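Local coordinates for octaprenyl-diphosphate synthase (Bacteroides thetaiotaomicron, PDB 3RMG) that makes geranylgeranyl diphosphate by adding isopentenyl units head to tail to an allylic diphosphate, with magnesium as cofactor, at the interface of chains A and B. Residues are numbered along the deposited sequence; one frame, centred on the assembly and turned at random. Chains: chain A/B, Octaprenyl-diphosphate synthase.

The interface of chains A and B. Residues chain A 142-143, 147; chain B 117, 120-121, 124.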
# COMPACT_ATOMS: atom_id res chain seq x y z
N GLY A 142 4.28 -3.10 -7.99
CA GLY A 142 3.99 -3.05 -6.57
C GLY A 142 3.98 -4.47 -6.01
O GLY A 142 4.59 -4.76 -4.97
N GLN A 143 3.28 -5.37 -6.70
CA GLN A 143 3.29 -6.77 -6.32
C GLN A 143 4.72 -7.30 -6.21
O GLN A 143 5.16 -7.69 -5.13
CB GLN A 143 2.51 -7.60 -7.34
CG GLN A 143 1.05 -7.71 -7.07
CD GLN A 143 0.49 -9.03 -7.57
OE1 GLN A 143 -0.27 -9.70 -6.87
NE2 GLN A 143 0.88 -9.41 -8.77
N GLU A 147 6.62 -8.93 -2.91
CA GLU A 147 6.90 -10.35 -2.87
C GLU A 147 8.32 -10.74 -2.64
O GLU A 147 8.59 -11.55 -1.79
CB GLU A 147 6.42 -10.96 -4.18
CG GLU A 147 6.34 -12.46 -4.18
CD GLU A 147 5.56 -13.00 -5.37
OE1 GLU A 147 4.57 -12.37 -5.79
OE2 GLU A 147 5.91 -14.08 -5.88
N TYR B 117 1.75 -6.47 0.45
CA TYR B 117 1.42 -7.41 -0.60
C TYR B 117 -0.07 -7.37 -0.94
O TYR B 117 -0.46 -6.97 -2.04
CB TYR B 117 1.82 -8.82 -0.18
CG TYR B 117 1.66 -9.82 -1.29
CD1 TYR B 117 2.25 -9.60 -2.53
CD2 TYR B 117 0.92 -10.98 -1.11
CE1 TYR B 117 2.11 -10.50 -3.55
CE2 TYR B 117 0.77 -11.89 -2.13
CZ TYR B 117 1.37 -11.64 -3.35
OH TYR B 117 1.22 -12.55 -4.37
N ALA B 120 -1.00 -4.39 -2.75
CA ALA B 120 -0.61 -4.31 -4.15
C ALA B 120 -1.50 -5.24 -4.98
O ALA B 120 -1.94 -4.88 -6.07
CB ALA B 120 0.86 -4.66 -4.31
N THR B 121 -1.78 -6.43 -4.45
CA THR B 121 -2.73 -7.36 -5.08
C THR B 121 -4.14 -6.75 -5.26
O THR B 121 -4.82 -7.04 -6.24
CB THR B 121 -2.82 -8.68 -4.30
OG1 THR B 121 -1.50 -9.12 -3.97
CG2 THR B 121 -3.52 -9.75 -5.14
N VAL B 124 -4.14 -4.64 -8.29
CA VAL B 124 -4.10 -5.56 -9.44
C VAL B 124 -5.53 -5.97 -9.80
O VAL B 124 -5.95 -5.87 -10.95
CB VAL B 124 -3.21 -6.80 -9.15
CG1 VAL B 124 -3.23 -7.79 -10.32
CG2 VAL B 124 -1.78 -6.35 -8.82
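A:Gln143 reaches over to B:Thr121, and its side-chain carbonyl oxygen OE1 accepts a hydrogen bond from the hydroxyl OG1 at 3.2 Å. The hydroxyl lies in the carbonyl plane on a lone pair, at a C=O...donor angle of 131°, which makes the orientation good although the length is generous. The glutamine chain is extended beyond CG, and its aliphatic part crosses B:Val124 at about a right angle, with CG 3.6 Å from the methyl CG2. Nearer the backbone the helices come close: the methyl CB of B:Ala120 packs against the backbone of chain A, 3.5 Å from N of A:Gln143 and 3.6 Å from C of A:Gly142. Helix 132-154 of chain A thus packs on helix 105-127 of chain B, in a patch of the two-fold dimer interface typical of this prenyltransferase family.

Farther along, the side chains of A:Glu147 and B:Tyr117 lie side by side, pointing the same way, with the carboxylate and ring planes 87° apart. OE1 of the glutamate is 3.6 Å from the phenol OH, a polar proximity rather than an assigned hydrogen bond. Putting an alanine at A:Gln143 would probably leave the B:Thr121 hydroxyl without its acceptor across the interface and open a gap beside B:Val124.

The second shell helps to hold that hydroxyl. A chi1 of -45° places OG1 beside its own backbone N, where it also donates to the carbonyl O of B:Tyr117 at 3.1 Å, coming from above the carbonyl plane and off the lone pairs, so its one hydrogen is probably shared between the two acceptors or alternates between them. The same OG1 lies over the centre of the B:Tyr117 ring, 3.8 Å above its plane.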